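Local coordinates for protein putative polyketide synthase (Brevibacillus brevis, PDB 6HP2) that carries, in this chain, the S-adenosylmethionine-dependent O-methyltransferase domain of a modular polyketide synthase that is probably involved in bacillaene biosynthesis, at residues A[81-85]-A[329-334]; A[44-48]-A[169-173]. All coordinates share one frame; numbering follows the deposited sequence.

How the contacts relate
Both contacts touch the same S-adenosyl-L-homocysteine, contact 1 through Arg84 alone and contact 2 through residues of both segments. Contact 2 lies near the centre of the chain, where the loop at 44-48 meets the end of a central strand of the Rossmann-like sheet; a carboxylate and backbone bonds to the ligand dominate it. Contact 1 is farther out: helix 70-88 is covered by the chain's last loop, through an amide-carbonyl bond, proline packing and two bridging waters, with partly exposed residues at its margin. Arg84 joins them, since its guanidinium lies against Tyr44 and its NH1 makes a weak hydrogen bond to Thr46 OG1.

Contact 1: A[81-85]-A[329-334]; sequences VEMRQ and IPYPKQ. With SAH (S-adenosyl-L-homocysteine), chain B.
Behind the carboxylate end of the S-adenosyl-L-homocysteine pocket, Gln85 and Arg84 of helix 70-88 pack against the C-terminal loop at Pro332, which follows a cis peptide bond. Gln85 NE2 gives a nearly straight hydrogen bond to Pro332 O (3.0 Å, 164° at the hydrogen). The acceptor lies in the plane of the Gln85 amide, whereas the donor stands 38° above the Pro332 carbonyl plane. Extended beyond CG, the glutamine also runs over the branch methyl of Ile329, with Gln85 CD 3.4 Å from Ile329 CG2.

Two waters add to this: one donates to the backbone O of Gln85 and to Tyr331 O, the other donates to Gln85 OE1 while accepting from Gln334 NE2, 2.8 Å away. Gln334 NE2 also bonds to Glu78 O. Bent at its second torsion (-82°), Gln334 lays its amide alongside Val81, where Val81 CG1 is 3.4 Å from Gln334 CD. The ring of Pro332 rests on the base of Arg84, Pro332 CD being 3.7 Å from Arg84 CB, and from there the arginine reaches out to the ligand carboxylate.

Asp109 of helix 108-116 pairs with both sides, in a salt bridge to Arg84 NE and a hydrogen bond to Tyr331 OH. Helix 316-326 flanks the contact through Met323, which touches Gln85 and Ile329, while Met83 packs on strand 284-293.

Contact 2: A[44-48]-A[169-173]; sequences YLTVC and GIEVS. With SAH (S-adenosyl-L-homocysteine), chain B.
Thr46 and Glu171 meet beside the amino-acid end of S-adenosyl-L-homocysteine, in the Rossmann-like fold of a class I methyltransferase, where the loop at 44-48 faces the end of strand 164-170. Extended beyond CG, Glu171 carries its carboxylate across the Thr46 side chain, with Glu171 OE2 3.1 Å from Thr46 CB.

Backbone polar groups grip the ligand from both segments. Leu45 N donates to the ligand carboxylate O in an almost linear bond (2.9 Å, 176° at the hydrogen), and Ile170 O accepts from the ligand amino N at 3.1 Å. The amino acid is thus held between loop and strand end, with its two charged groups bound by different segments.

One hydrogen bond joins the segments directly, and it is bent: Val47 N donates to Glu171 OE2 at 3.1 Å, meeting it on the syn side but 23° out of the carboxylate plane. Tyr286 OH also bonds to OE2, so OE2 has two hydrogen-bond partners. Glu171 is itself in a left-handed backbone conformation at the turn where the strand ends.

Methyl groups complete the wall. Thr46 CG2 makes an apolar contact with Ile170 CG2 at 3.6 Å and lies beside the ligand's other carboxylate oxygen, OXT. Farther along the ligand, Val172 brings CG2 to within 3.4 Å of the ribose O4'. Away from the ligand, Val47 makes apolar contacts with Ile245 and Leu249 of helix 242-249.

Within the loop, a first torsion of 60° turns the Thr46 hydroxyl back over its own chain, where Thr46 OG1 donates to Val47 O at 3.2 Å.

Contact 1: A[81-85]-A[329-334]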
loop_
_atom_site.group_PDB
_atom_site.type_symbol
_atom_site.label_atom_id
_atom_site.label_comp_id
_atom_site.label_asym_id
_atom_site.label_seq_id
_atom_site.Cartn_x
_atom_site.Cartn_y
_atom_site.Cartn_z
ATOM N N VAL A 81 4.765 3.256 -9.687
ATOM C CA VAL A 81 4.526 4.675 -9.551
ATOM C C VAL A 81 3.083 5.010 -9.947
ATOM O O VAL A 81 2.428 5.829 -9.313
ATOM C CB VAL A 81 5.539 5.447 -10.403
ATOM C CG1 VAL A 81 5.115 6.899 -10.498
ATOM C CG2 VAL A 81 7.001 5.299 -9.793
ATOM N N GLU A 82 2.617 4.464 -11.056
ATOM C CA GLU A 82 1.281 4.812 -11.538
ATOM C C GLU A 82 0.238 4.512 -10.467
ATOM O O GLU A 82 -0.656 5.318 -10.199
ATOM C CB GLU A 82 0.982 4.019 -12.803
ATOM C CG GLU A 82 -0.488 4.211 -13.319
ATOM C CD GLU A 82 -0.858 3.125 -14.324
ATOM O OE1 GLU A 82 -0.540 3.344 -15.504
ATOM O OE2 GLU A 82 -1.422 2.051 -13.919
ATOM N N MET A 83 0.321 3.332 -9.864
ATOM C CA MET A 83 -0.645 2.951 -8.836
ATOM C C MET A 83 -0.632 3.910 -7.658
ATOM O O MET A 83 -1.679 4.294 -7.134
ATOM C CB MET A 83 -0.363 1.548 -8.340
ATOM C CG MET A 83 -1.351 1.086 -7.271
ATOM S SD MET A 83 -1.184 -0.707 -6.894
ATOM C CE MET A 83 0.446 -0.845 -6.224
ATOM N N ARG A 84 0.544 4.269 -7.187
ATOM C CA ARG A 84 0.647 5.266 -6.116
ATOM C C ARG A 84 0.089 6.615 -6.544
ATOM O O ARG A 84 -0.516 7.318 -5.733
ATOM C CB ARG A 84 2.111 5.376 -5.690
ATOM C CG ARG A 84 2.548 4.203 -4.843
ATOM C CD ARG A 84 4.079 4.245 -4.621
ATOM N NE ARG A 84 4.467 3.393 -3.496
ATOM C CZ ARG A 84 4.540 2.062 -3.559
ATOM N NH1 ARG A 84 4.204 1.403 -4.689
ATOM N NH2 ARG A 84 4.916 1.407 -2.487
ATOM N N GLN A 85 0.261 6.991 -7.817
ATOM C CA GLN A 85 -0.319 8.245 -8.272
ATOM C C GLN A 85 -1.834 8.213 -8.144
ATOM O O GLN A 85 -2.460 9.211 -7.757
ATOM C CB GLN A 85 0.050 8.563 -9.730
ATOM C CG GLN A 85 1.560 8.875 -9.930
ATOM C CD GLN A 85 1.911 9.044 -11.372
ATOM O OE1 GLN A 85 1.254 8.469 -12.234
ATOM N NE2 GLN A 85 2.945 9.832 -11.661
ATOM N N ILE A 329 -1.764 15.329 -10.722
ATOM C CA ILE A 329 -1.049 14.113 -10.313
ATOM C C ILE A 329 0.040 14.601 -9.378
ATOM O O ILE A 329 1.158 14.830 -9.822
ATOM C CB ILE A 329 -0.454 13.340 -11.497
ATOM C CG1 ILE A 329 -1.526 12.944 -12.472
ATOM C CG2 ILE A 329 0.252 12.014 -10.993
ATOM C CD1 ILE A 329 -1.032 12.334 -13.787
ATOM N N PRO A 330 -0.228 14.817 -8.092
ATOM C CA PRO A 330 0.773 15.517 -7.248
ATOM C C PRO A 330 1.922 14.635 -6.734
ATOM O O PRO A 330 2.945 15.170 -6.262
ATOM C CB PRO A 330 -0.058 16.016 -6.046
ATOM C CG PRO A 330 -1.212 15.042 -5.979
ATOM C CD PRO A 330 -1.519 14.668 -7.437
ATOM N N TYR A 331 1.788 13.322 -6.772
ATOM C CA TYR A 331 2.781 12.453 -6.133
ATOM C C TYR A 331 2.507 11.004 -6.471
ATOM O O TYR A 331 1.358 10.611 -6.437
ATOM C CB TYR A 331 2.740 12.616 -4.593
ATOM C CG TYR A 331 3.756 11.676 -3.989
ATOM C CD1 TYR A 331 5.094 12.005 -3.928
ATOM C CD2 TYR A 331 3.353 10.451 -3.535
ATOM C CE1 TYR A 331 6.019 11.091 -3.428
ATOM C CE2 TYR A 331 4.257 9.520 -3.056
ATOM C CZ TYR A 331 5.587 9.840 -3.019
ATOM O OH TYR A 331 6.457 8.904 -2.558
ATOM N N PRO A 332 3.506 10.182 -6.779
ATOM C CA PRO A 332 4.906 10.544 -7.060
ATOM C C PRO A 332 5.020 11.068 -8.471
ATOM O O PRO A 332 4.016 11.127 -9.153
ATOM C CB PRO A 332 5.679 9.222 -6.913
ATOM C CG PRO A 332 4.693 8.177 -6.465
ATOM C CD PRO A 332 3.305 8.713 -6.773
ATOM N N LYS A 333 6.226 11.415 -8.900
ATOM C CA LYS A 333 6.547 11.711 -10.290
ATOM C C LYS A 333 7.246 10.508 -10.918
ATOM O O LYS A 333 7.949 9.755 -10.241
ATOM C CB LYS A 333 7.450 12.950 -10.391
ATOM C CG LYS A 333 6.955 14.155 -9.601
ATOM C CD LYS A 333 5.610 14.682 -10.105
ATOM C CE LYS A 333 5.105 15.851 -9.249
ATOM N NZ LYS A 333 3.994 16.668 -9.870
ATOM N N GLN A 334 7.057 10.325 -12.219
ATOM C CA GLN A 334 7.753 9.256 -12.926
ATOM C C GLN A 334 9.191 9.679 -13.192
ATOM O O GLN A 334 9.462 10.858 -13.424
ATOM C CB GLN A 334 7.055 8.929 -14.244
ATOM C CG GLN A 334 5.698 8.285 -14.073
ATOM C CD GLN A 334 5.796 6.780 -13.827
ATOM O OE1 GLN A 334 6.893 6.212 -13.623
ATOM N NE2 GLN A 334 4.665 6.137 -13.806
HETATM N N SAH B . 4.961 0.395 2.047
HETATM C CA SAH B . 6.248 -0.082 1.552
HETATM C CB SAH B . 6.596 -1.462 2.096
HETATM C CG SAH B . 5.495 -2.504 2.008
HETATM S SD SAH B . 6.110 -4.143 2.494
HETATM C C SAH B . 6.192 -0.080 0.045
HETATM O O SAH B . 7.174 -0.416 -0.616
HETATM O OXT SAH B . 5.161 0.277 -0.516
HETATM C "C5'" SAH B . 5.349 -4.209 4.133
HETATM C "C4'" SAH B . 5.996 -3.233 5.113
HETATM O "O4'" SAH B . 5.231 -3.247 6.339
HETATM C "C3'" SAH B . 7.421 -3.711 5.548
HETATM O "O3'" SAH B . 8.218 -2.517 5.560
HETATM C "C2'" SAH B . 7.267 -4.277 6.959
HETATM O "O2'" SAH B . 8.390 -4.150 7.778
HETATM C "C1'" SAH B . 6.085 -3.419 7.462
HETATM N N9 SAH B . 5.336 -3.958 8.595
HETATM C C8 SAH B . 4.691 -5.158 8.693
HETATM N N7 SAH B . 4.195 -5.228 9.932
HETATM C C5 SAH B . 4.464 -4.074 10.588
HETATM C C6 SAH B . 4.199 -3.607 11.870
HETATM N N6 SAH B . 3.488 -4.275 12.777
HETATM N N1 SAH B . 4.613 -2.354 12.214
HETATM C C2 SAH B . 5.377 -1.592 11.350
HETATM N N3 SAH B . 5.660 -2.079 10.099
HETATM C C4 SAH B . 5.250 -3.305 9.752
HETATM O O HOH W 1 -0.902 11.574 -7.316
HETATM O O HOH W 2 2.257 7.444 -14.578
#

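Contact 2: A[44-48]-A[169-173]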
loop_
_atom_site.group_PDB
_atom_site.type_symbol
_atom_site.label_atom_id
_atom_site.label_comp_id
_atom_site.label_asym_id
_atom_site.label_seq_id
_atom_site.Cartn_x
_atom_site.Cartn_y
_atom_site.Cartn_z
ATOM N N TYR A 44 10.235 -0.172 -4.365
ATOM C CA TYR A 44 8.929 -0.455 -3.794
ATOM C C TYR A 44 8.810 -1.950 -3.607
ATOM O O TYR A 44 9.220 -2.701 -4.481
ATOM C CB TYR A 44 7.823 0.046 -4.702
ATOM C CG TYR A 44 7.906 1.535 -4.991
ATOM C CD1 TYR A 44 7.564 2.488 -4.030
ATOM C CD2 TYR A 44 8.242 1.965 -6.265
ATOM C CE1 TYR A 44 7.635 3.856 -4.329
ATOM C CE2 TYR A 44 8.311 3.288 -6.584
ATOM C CZ TYR A 44 8.010 4.242 -5.620
ATOM O OH TYR A 44 8.072 5.560 -5.936
ATOM N N LEU A 45 8.252 -2.368 -2.464
ATOM C CA LEU A 45 8.098 -3.787 -2.134
ATOM C C LEU A 45 6.662 -4.270 -2.339
ATOM O O LEU A 45 6.136 -5.050 -1.548
ATOM C CB LEU A 45 8.529 -4.036 -0.700
ATOM C CG LEU A 45 9.929 -3.479 -0.313
ATOM C CD1 LEU A 45 10.203 -3.775 1.145
ATOM C CD2 LEU A 45 10.971 -4.045 -1.230
ATOM N N THR A 46 6.018 -3.843 -3.403
ATOM C CA THR A 46 4.618 -4.196 -3.675
ATOM C C THR A 46 4.455 -4.740 -5.095
ATOM O O THR A 46 5.302 -4.534 -5.966
ATOM C CB THR A 46 3.736 -2.949 -3.536
ATOM O OG1 THR A 46 4.190 -1.977 -4.489
ATOM C CG2 THR A 46 3.877 -2.343 -2.123
ATOM N N VAL A 47 3.337 -5.396 -5.342
ATOM C CA VAL A 47 2.957 -5.756 -6.698
ATOM C C VAL A 47 2.482 -4.482 -7.387
ATOM O O VAL A 47 2.529 -3.393 -6.803
ATOM C CB VAL A 47 1.893 -6.868 -6.664
ATOM C CG1 VAL A 47 2.510 -8.105 -6.025
ATOM C CG2 VAL A 47 0.669 -6.386 -5.871
ATOM N N CYS A 48 2.083 -4.597 -8.640
ATOM C CA CYS A 48 1.813 -3.441 -9.481
ATOM C C CYS A 48 0.761 -3.851 -10.489
ATOM O O CYS A 48 0.635 -5.039 -10.814
ATOM C CB CYS A 48 3.081 -2.950 -10.208
ATOM S SG CYS A 48 3.748 -4.063 -11.506
ATOM N N GLY A 169 -0.591 3.557 4.450
ATOM C CA GLY A 169 -0.200 2.153 4.627
ATOM C C GLY A 169 -0.318 1.365 3.346
ATOM O O GLY A 169 -1.415 0.876 3.001
ATOM N N ILE A 170 0.773 1.242 2.600
ATOM C CA ILE A 170 0.722 0.524 1.333
ATOM C C ILE A 170 1.129 -0.939 1.547
ATOM O O ILE A 170 2.282 -1.203 1.895
ATOM C CB ILE A 170 1.662 1.174 0.304
ATOM C CG1 ILE A 170 1.191 2.598 -0.002
ATOM C CG2 ILE A 170 1.715 0.347 -0.969
ATOM C CD1 ILE A 170 2.174 3.410 -0.817
ATOM N N GLU A 171 0.191 -1.881 1.359
ATOM C CA GLU A 171 0.428 -3.321 1.544
ATOM C C GLU A 171 1.000 -3.631 2.925
ATOM O O GLU A 171 1.926 -4.431 3.046
ATOM C CB GLU A 171 1.333 -3.910 0.452
ATOM C CG GLU A 171 0.721 -3.934 -0.937
ATOM C CD GLU A 171 1.483 -4.843 -1.882
ATOM O OE1 GLU A 171 2.290 -5.660 -1.396
ATOM O OE2 GLU A 171 1.274 -4.744 -3.108
ATOM N N VAL A 172 0.467 -2.994 3.963
ATOM C CA VAL A 172 0.996 -3.208 5.299
ATOM C C VAL A 172 0.094 -3.812 6.373
ATOM O O VAL A 172 0.589 -4.549 7.223
ATOM C CB VAL A 172 1.497 -1.869 5.881
ATOM C CG1 VAL A 172 1.852 -2.024 7.351
ATOM C CG2 VAL A 172 2.683 -1.347 5.086
ATOM N N SER A 173 -1.211 -3.552 6.354
ATOM C CA SER A 173 -2.006 -4.037 7.479
ATOM C C SER A 173 -2.278 -5.535 7.433
ATOM O O SER A 173 -2.519 -6.121 8.508
ATOM C CB SER A 173 -3.341 -3.270 7.617
ATOM O OG SER A 173 -4.278 -3.825 6.822
HETATM N N SAH B . 4.961 0.395 2.047
HETATM C CA SAH B . 6.248 -0.082 1.552
HETATM C CB SAH B . 6.596 -1.462 2.096
HETATM C CG SAH B . 5.495 -2.504 2.008
HETATM S SD SAH B . 6.110 -4.143 2.494
HETATM C C SAH B . 6.192 -0.080 0.045
HETATM O O SAH B . 7.174 -0.416 -0.616
HETATM O OXT SAH B . 5.161 0.277 -0.516
HETATM C "C5'" SAH B . 5.349 -4.209 4.133
HETATM C "C4'" SAH B . 5.996 -3.233 5.113
HETATM O "O4'" SAH B . 5.231 -3.247 6.339
HETATM C "C3'" SAH B . 7.421 -3.711 5.548
HETATM O "O3'" SAH B . 8.218 -2.517 5.560
HETATM C "C2'" SAH B . 7.267 -4.277 6.959
HETATM O "O2'" SAH B . 8.390 -4.150 7.778
HETATM C "C1'" SAH B . 6.085 -3.419 7.462
HETATM N N9 SAH B . 5.336 -3.958 8.595
HETATM C C8 SAH B . 4.691 -5.158 8.693
HETATM N N7 SAH B . 4.195 -5.228 9.932
HETATM C C5 SAH B . 4.464 -4.074 10.588
HETATM C C6 SAH B . 4.199 -3.607 11.870
HETATM N N6 SAH B . 3.488 -4.275 12.777
HETATM N N1 SAH B . 4.613 -2.354 12.214
HETATM C C2 SAH B . 5.377 -1.592 11.350
HETATM N N3 SAH B . 5.660 -2.079 10.099
HETATM C C4 SAH B . 5.250 -3.305 9.752
#